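Local coordinates for protein exocyst complex component EXO70 (Saccharomyces cerevisiae, PDB 2B1E) that serves as a subunit of the exocyst complex, which tethers secretory vesicles to sites of exocytosis, and takes part in assembling that complex, at residues D50-I55 and G70-L75. Residues are numbered along the deposited sequence; the frame is centred on the assembly and turned at random.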
loop_
_atom_site.group_PDB
_atom_site.type_symbol
_atom_site.label_atom_id
_atom_site.label_comp_id
_atom_site.label_asym_id
_atom_site.label_seq_id
_atom_site.Cartn_x
_atom_site.Cartn_y
_atom_site.Cartn_z
ATOM N N ASP A 50 -27.781 -25.411 51.161
ATOM C CA ASP A 50 -29.057 -26.113 51.166
ATOM C C ASP A 50 -29.605 -26.211 52.593
ATOM O O ASP A 50 -30.808 -26.066 52.803
ATOM C CB ASP A 50 -28.896 -27.496 50.526
ATOM C CG ASP A 50 -28.561 -27.409 49.034
ATOM O OD1 ASP A 50 -28.225 -28.449 48.428
ATOM O OD2 ASP A 50 -28.632 -26.291 48.466
ATOM N N MET A 51 -28.733 -26.424 53.575
ATOM C CA MET A 51 -29.187 -26.504 54.968
ATOM C C MET A 51 -29.815 -25.164 55.352
ATOM O O MET A 51 -30.911 -25.119 55.908
ATOM C CB MET A 51 -28.018 -26.817 55.920
ATOM C CG MET A 51 -28.432 -26.984 57.394
ATOM S SD MET A 51 -27.048 -27.276 58.557
ATOM C CE MET A 51 -26.682 -28.992 58.128
ATOM N N LEU A 52 -29.122 -24.072 55.033
ATOM C CA LEU A 52 -29.605 -22.737 55.354
ATOM C C LEU A 52 -30.977 -22.504 54.726
ATOM O O LEU A 52 -31.888 -21.988 55.377
ATOM C CB LEU A 52 -28.604 -21.689 54.863
ATOM C CG LEU A 52 -28.951 -20.208 55.016
ATOM C CD1 LEU A 52 -29.100 -19.851 56.478
ATOM C CD2 LEU A 52 -27.836 -19.370 54.387
ATOM N N GLU A 53 -31.121 -22.904 53.467
ATOM C CA GLU A 53 -32.382 -22.757 52.750
ATOM C C GLU A 53 -33.492 -23.615 53.374
ATOM O O GLU A 53 -34.626 -23.150 53.557
ATOM C CB GLU A 53 -32.187 -23.159 51.289
ATOM C CG GLU A 53 -33.393 -22.956 50.409
ATOM C CD GLU A 53 -33.802 -21.508 50.339
ATOM O OE1 GLU A 53 -32.907 -20.642 50.211
ATOM O OE2 GLU A 53 -35.017 -21.233 50.403
ATOM N N ASP A 54 -33.161 -24.862 53.702
ATOM C CA ASP A 54 -34.129 -25.776 54.297
ATOM C C ASP A 54 -34.713 -25.285 55.629
ATOM O O ASP A 54 -35.905 -25.443 55.874
ATOM C CB ASP A 54 -33.516 -27.173 54.514
ATOM C CG ASP A 54 -33.234 -27.923 53.208
ATOM O OD1 ASP A 54 -33.848 -27.612 52.167
ATOM O OD2 ASP A 54 -32.401 -28.854 53.238
ATOM N N ILE A 55 -33.897 -24.686 56.489
ATOM C CA ILE A 55 -34.409 -24.240 57.781
ATOM C C ILE A 55 -35.058 -22.861 57.782
ATOM O O ILE A 55 -35.710 -22.485 58.756
ATOM C CB ILE A 55 -33.311 -24.251 58.868
ATOM C CG1 ILE A 55 -32.254 -23.190 58.564
ATOM C CG2 ILE A 55 -32.681 -25.630 58.955
ATOM C CD1 ILE A 55 -31.127 -23.156 59.581
ATOM N N GLY A 70 -28.568 -17.941 65.800
ATOM C CA GLY A 70 -27.153 -18.250 65.820
ATOM C C GLY A 70 -26.756 -19.143 64.658
ATOM O O GLY A 70 -25.823 -18.824 63.931
ATOM N N ILE A 71 -27.454 -20.259 64.455
ATOM C CA ILE A 71 -27.079 -21.123 63.340
ATOM C C ILE A 71 -27.293 -20.422 61.989
ATOM O O ILE A 71 -26.512 -20.612 61.055
ATOM C CB ILE A 71 -27.837 -22.470 63.370
ATOM C CG1 ILE A 71 -27.092 -23.489 62.492
ATOM C CG2 ILE A 71 -29.263 -22.292 62.882
ATOM C CD1 ILE A 71 -27.672 -24.907 62.539
ATOM N N LEU A 72 -28.342 -19.607 61.878
ATOM C CA LEU A 72 -28.579 -18.884 60.634
ATOM C C LEU A 72 -27.357 -18.020 60.292
ATOM O O LEU A 72 -26.875 -18.021 59.158
ATOM C CB LEU A 72 -29.813 -17.971 60.738
ATOM C CG LEU A 72 -31.205 -18.605 60.847
ATOM C CD1 LEU A 72 -32.269 -17.489 60.855
ATOM C CD2 LEU A 72 -31.435 -19.552 59.687
ATOM N N THR A 73 -26.860 -17.279 61.271
ATOM C CA THR A 73 -25.706 -16.412 61.029
ATOM C C THR A 73 -24.441 -17.233 60.774
ATOM O O THR A 73 -23.634 -16.883 59.917
ATOM C CB THR A 73 -25.471 -15.454 62.220
ATOM O OG1 THR A 73 -26.634 -14.634 62.400
ATOM C CG2 THR A 73 -24.272 -14.552 61.960
ATOM N N HIS A 74 -24.282 -18.331 61.507
ATOM C CA HIS A 74 -23.111 -19.180 61.341
ATOM C C HIS A 74 -23.060 -19.744 59.921
ATOM O O HIS A 74 -22.036 -19.664 59.254
ATOM C CB HIS A 74 -23.133 -20.322 62.357
ATOM C CG HIS A 74 -21.931 -21.210 62.280
ATOM N ND1 HIS A 74 -21.961 -22.536 62.652
ATOM C CD2 HIS A 74 -20.669 -20.967 61.853
ATOM C CE1 HIS A 74 -20.770 -23.074 62.452
ATOM N NE2 HIS A 74 -19.967 -22.144 61.967
ATOM N N LEU A 75 -24.168 -20.317 59.458
ATOM C CA LEU A 75 -24.224 -20.864 58.108
ATOM C C LEU A 75 -23.964 -19.756 57.081
ATOM O O LEU A 75 -23.150 -19.912 56.178
ATOM C CB LEU A 75 -25.595 -21.504 57.846
ATOM C CG LEU A 75 -25.853 -22.848 58.538
ATOM C CD1 LEU A 75 -27.334 -23.192 58.469
ATOM C CD2 LEU A 75 -25.024 -23.938 57.852
#
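Ile55 and Leu75 meet at the interface of two helices and between them touch every side chain in the contact. CG1 of Ile55 sits between its backbone N and carbonyl carbon (chi1 67°), and the extended chain beyond it carries CD1 to the facing helix. There the methyl is bordered by Leu72, whose CD2 lies 3.6 Å from Ile55 CD1, Ile71, which offers its CG2 branch, and Leu75, whose CD1 is 4.0 Å from Ile55 CD1. The side chains of Ile55 and Leu72 run alongside one another in opposed senses, and Leu72 CD2 also packs against Ile55 CG1.

CB of Leu75 points toward helix 38-56, and both methyls of Leu75 border Met51 SD. Leu75 CD2 is the nearer, 4.0 Å from Met51 SD, while Leu75 CD1 also settles against the backbone of the other helix, 3.9 Å from Leu52 CA. Met51 arrives with CG anti to the backbone N (chi1 -177°), and its side chain lies roughly perpendicular to that of Leu75. Leu52 leans in from one flank: its CD1 comes to 3.9 Å from the carbonyl O of Leu72 and also touches Leu72 CD2, the two leucine side chains again nearly perpendicular.

No hydrogen bond joins the two segments; the packing is apolar. Leu18 of helix 15-30 lies against Met51, Ile55 and Ile71, bringing in a third helix. Hydrogen bonds between His74 NE2 and Glu26 OE2 of helix 15-30, and between Asp54 OD2 and Asn10 ND2, tie the pair to its surroundings. The axes of segments 50-55 and 70-75 approach to 10.0 Å at 149°; the consecutive helices 38-56 and 66-94 thus form an antiparallel helical hairpin, part of the N-terminal bundle at one end of the elongated, all-helical rod.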